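Local atomic coordinates of pesticidal crystal protein Cry4Aa (Bacillus thuringiensis, PDB entry 2C9K), a protein that kills mosquito larvae as a pore-forming insecticidal toxin, binding to midgut epithelial cells and promoting their colloid-osmotic lysis. Residues A[227-232]-A[262-267]. Sequence-based numbering, arbitrary orientation.
Sequences TYRTKM and EIYQVL
Thr230 is the side chain of helix 227-232 that reaches strand 262-267 most directly, and its two branches divide the work. Thr230 OG1 lies 3.0 Å from Tyr264 O, within hydrogen-bonding distance. Whether its proton goes there is not settled, because the carbonyl of Asn226, one turn back, competes for it; Asn226 ND2 also bonds Tyr264 O. The methyl branch makes the nonpolar contact: Thr230 CG2, anti to the backbone N (chi1 -61°, measured to OG1), meets Ile263 CD1 at 3.7 Å. The two side chains cross at about a right angle, and Ile263 also rests against Thr233 of the same helix.

One water bridges helix and strand on the polar side. It accepts from Arg229 NE at 2.8 Å and donates to Thr230 OG1 at 3.1 Å, and it accepts a weak hydrogen bond from Tyr264 N at 3.4 Å. The Arg229 guanidinium only comes near the Tyr264 ring, obliquely, with Arg229 NH2 4.5 Å from Tyr264 CD1; its firmer partners are Asn226 OD1 at NH2 and the Glu283 carboxylate, a salt bridge, at NH1. Tyr264 OH is held in turn by the backbone N of Arg288.

The segment axes approach to 7.8 Å at 131°, so the helix runs obliquely across the strand, and the contact buries a modest 209 Å². Strand 262-267 edges a three-stranded antiparallel sheet, pairing with strand 450-457. The contact thus joins the last helix of the N-terminal helical domain to a sheet of the second domain, the interdomain packing characteristic of three-domain Cry delta-endotoxins.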
ATOM      1  N   THR A 227       0.626   4.314  14.002  1.00 20.89           N
ATOM      2  CA  THR A 227       1.582   3.218  13.927  1.00 20.03           C
ATOM      3  C   THR A 227       0.883   1.941  13.473  1.00 20.20           C
ATOM      4  O   THR A 227       1.349   1.239  12.573  1.00 19.68           O
ATOM      5  CB  THR A 227       2.261   2.971  15.294  1.00 19.20           C
ATOM      6  OG1 THR A 227       2.949   4.155  15.702  1.00 20.59           O
ATOM      7  CG2 THR A 227       3.262   1.835  15.199  1.00 17.55           C
ATOM      8  N   TYR A 228      -0.243   1.647  14.104  1.00 20.38           N
ATOM      9  CA  TYR A 228      -1.006   0.457  13.771  1.00 20.84           C
ATOM     10  C   TYR A 228      -1.384   0.435  12.284  1.00 22.22           C
ATOM     11  O   TYR A 228      -1.424  -0.630  11.658  1.00 21.42           O
ATOM     12  CB  TYR A 228      -2.264   0.404  14.624  1.00 16.80           C
ATOM     13  CG  TYR A 228      -3.171  -0.730  14.261  1.00 18.65           C
ATOM     14  CD1 TYR A 228      -2.849  -2.047  14.585  1.00 17.20           C
ATOM     15  CD2 TYR A 228      -4.360  -0.490  13.583  1.00 19.67           C
ATOM     16  CE1 TYR A 228      -3.693  -3.090  14.247  1.00 17.12           C
ATOM     17  CE2 TYR A 228      -5.210  -1.527  13.241  1.00 19.30           C
ATOM     18  CZ  TYR A 228      -4.877  -2.821  13.575  1.00 18.60           C
ATOM     19  OH  TYR A 228      -5.755  -3.831  13.244  1.00 21.21           O
ATOM     20  N   ARG A 229      -1.649   1.619  11.734  1.00 22.82           N
ATOM     21  CA  ARG A 229      -2.031   1.784  10.334  1.00 22.97           C
ATOM     22  C   ARG A 229      -0.854   1.529   9.402  1.00 24.38           C
ATOM     23  O   ARG A 229      -0.978   0.852   8.378  1.00 25.27           O
ATOM     24  CB  ARG A 229      -2.580   3.201  10.107  1.00 21.30           C
ATOM     25  CG  ARG A 229      -2.883   3.541   8.649  1.00 19.95           C
ATOM     26  CD  ARG A 229      -3.634   4.858   8.530  1.00 18.30           C
ATOM     27  NE  ARG A 229      -2.878   5.982   9.070  1.00 14.17           N
ATOM     28  CZ  ARG A 229      -3.414   7.166   9.346  1.00 12.52           C
ATOM     29  NH1 ARG A 229      -4.705   7.381   9.132  1.00  7.48           N
ATOM     30  NH2 ARG A 229      -2.662   8.130   9.851  1.00 11.87           N
ATOM     31  N   THR A 230       0.295   2.076   9.762  1.00 25.22           N
ATOM     32  CA  THR A 230       1.486   1.898   8.956  1.00 25.18           C
ATOM     33  C   THR A 230       1.932   0.439   8.950  1.00 26.43           C
ATOM     34  O   THR A 230       2.267  -0.102   7.900  1.00 26.90           O
ATOM     35  CB  THR A 230       2.617   2.776   9.482  1.00 23.89           C
ATOM     36  OG1 THR A 230       2.213   4.149   9.402  1.00 23.39           O
ATOM     37  CG2 THR A 230       3.879   2.565   8.667  1.00 24.31           C
ATOM     38  N   LYS A 231       1.929  -0.200  10.117  1.00 28.62           N
ATOM     39  CA  LYS A 231       2.354  -1.595  10.215  1.00 29.60           C
ATOM     40  C   LYS A 231       1.380  -2.527   9.510  1.00 29.86           C
ATOM     41  O   LYS A 231       1.801  -3.399   8.757  1.00 31.27           O
ATOM     42  CB  LYS A 231       2.495  -2.030  11.681  1.00 29.81           C
ATOM     43  CG  LYS A 231       3.365  -1.119  12.537  1.00 31.81           C
ATOM     44  CD  LYS A 231       4.753  -0.951  11.956  1.00 34.78           C
ATOM     45  CE  LYS A 231       5.505   0.215  12.605  1.00 37.85           C
ATOM     46  NZ  LYS A 231       6.039  -0.069  13.977  1.00 39.15           N
ATOM     47  N   MET A 232       0.084  -2.336   9.747  1.00 29.04           N
ATOM     48  CA  MET A 232      -0.934  -3.183   9.135  1.00 28.39           C
ATOM     49  C   MET A 232      -1.120  -2.934   7.645  1.00 29.38           C
ATOM     50  O   MET A 232      -1.525  -3.830   6.904  1.00 31.15           O
ATOM     51  CB  MET A 232      -2.270  -3.019   9.859  1.00 26.95           C
ATOM     52  CG  MET A 232      -2.257  -3.543  11.282  1.00 28.59           C
ATOM     53  SD  MET A 232      -1.739  -5.276  11.396  1.00 28.87           S
ATOM     54  CE  MET A 232      -0.033  -5.115  11.797  1.00 24.79           C
ATOM     55  N   GLU A 262      -0.431   6.143   0.872  1.00 15.76           N
ATOM     56  CA  GLU A 262       0.669   6.739   1.632  1.00 19.47           C
ATOM     57  C   GLU A 262       0.627   6.247   3.073  1.00 20.38           C
ATOM     58  O   GLU A 262      -0.437   5.906   3.592  1.00 22.04           O
ATOM     59  CB  GLU A 262       0.573   8.273   1.677  1.00 20.21           C
ATOM     60  CG  GLU A 262       1.004   9.007   0.414  1.00 23.87           C
ATOM     61  CD  GLU A 262       1.086  10.520   0.597  1.00 23.98           C
ATOM     62  OE1 GLU A 262       0.061  11.154   0.913  1.00 24.27           O
ATOM     63  OE2 GLU A 262       2.183  11.080   0.424  1.00 26.22           O
ATOM     64  N   ILE A 263       1.787   6.192   3.715  1.00 21.17           N
ATOM     65  CA  ILE A 263       1.857   5.807   5.119  1.00 22.11           C
ATOM     66  C   ILE A 263       2.803   6.809   5.760  1.00 22.63           C
ATOM     67  O   ILE A 263       3.659   7.366   5.083  1.00 22.20           O
ATOM     68  CB  ILE A 263       2.344   4.351   5.319  1.00 22.16           C
ATOM     69  CG1 ILE A 263       3.740   4.161   4.737  1.00 22.51           C
ATOM     70  CG2 ILE A 263       1.331   3.389   4.708  1.00 18.74           C
ATOM     71  CD1 ILE A 263       4.283   2.759   4.950  1.00 23.66           C
ATOM     72  N   TYR A 264       2.642   7.050   7.057  1.00 23.88           N
ATOM     73  CA  TYR A 264       3.448   8.056   7.742  1.00 23.19           C
ATOM     74  C   TYR A 264       4.186   7.575   8.978  1.00 23.76           C
ATOM     75  O   TYR A 264       3.722   6.690   9.697  1.00 25.15           O
ATOM     76  CB  TYR A 264       2.559   9.242   8.166  1.00 20.83           C
ATOM     77  CG  TYR A 264       1.596   9.754   7.109  1.00 19.25           C
ATOM     78  CD1 TYR A 264       0.463   9.031   6.763  1.00 18.29           C
ATOM     79  CD2 TYR A 264       1.820  10.971   6.462  1.00 20.18           C
ATOM     80  CE1 TYR A 264      -0.426   9.501   5.805  1.00 19.07           C
ATOM     81  CE2 TYR A 264       0.939  11.451   5.503  1.00 19.43           C
ATOM     82  CZ  TYR A 264      -0.186  10.711   5.176  1.00 20.33           C
ATOM     83  OH  TYR A 264      -1.070  11.172   4.216  1.00 19.95           O
ATOM     84  N   GLN A 265       5.340   8.188   9.217  1.00 23.03           N
ATOM     85  CA  GLN A 265       6.158   7.901  10.386  1.00 22.14           C
ATOM     86  C   GLN A 265       6.251   9.284  11.035  1.00 23.33           C
ATOM     87  O   GLN A 265       6.324  10.290  10.327  1.00 24.15           O
ATOM     88  CB  GLN A 265       7.537   7.380   9.960  1.00 20.02           C
ATOM     89  CG  GLN A 265       7.491   6.043   9.212  1.00 21.33           C
ATOM     90  CD  GLN A 265       8.871   5.526   8.794  1.00 23.23           C
ATOM     91  OE1 GLN A 265       9.743   6.297   8.390  1.00 25.55           O
ATOM     92  NE2 GLN A 265       9.062   4.214   8.867  1.00 22.61           N
ATOM     93  N   VAL A 266       6.231   9.366  12.363  1.00 23.20           N
ATOM     94  CA  VAL A 266       6.270  10.687  12.988  1.00 23.14           C
ATOM     95  C   VAL A 266       7.453  11.008  13.908  1.00 23.45           C
ATOM     96  O   VAL A 266       8.084  10.121  14.481  1.00 24.06           O
ATOM     97  CB  VAL A 266       4.912  10.977  13.714  1.00 22.34           C
ATOM     98  CG1 VAL A 266       4.075   9.712  13.767  1.00 20.95           C
ATOM     99  CG2 VAL A 266       5.147  11.542  15.102  1.00 22.12           C
ATOM    100  N   LEU A 267       7.746  12.301  14.025  1.00 22.31           N
ATOM    101  CA  LEU A 267       8.846  12.783  14.844  1.00 21.33           C
ATOM    102  C   LEU A 267       8.365  13.825  15.848  1.00 22.31           C
ATOM    103  O   LEU A 267       7.540  14.688  15.512  1.00 23.09           O
ATOM    104  CB  LEU A 267       9.933  13.398  13.950  1.00 18.69           C
ATOM    105  CG  LEU A 267      11.026  14.262  14.599  1.00 18.28           C
ATOM    106  CD1 LEU A 267      11.890  13.432  15.543  1.00 18.54           C
ATOM    107  CD2 LEU A 267      11.876  14.884  13.507  1.00 16.80           C
TER
HETATM  108  O   HOH W   1      -0.082   6.075   8.807  1.00 16.59           O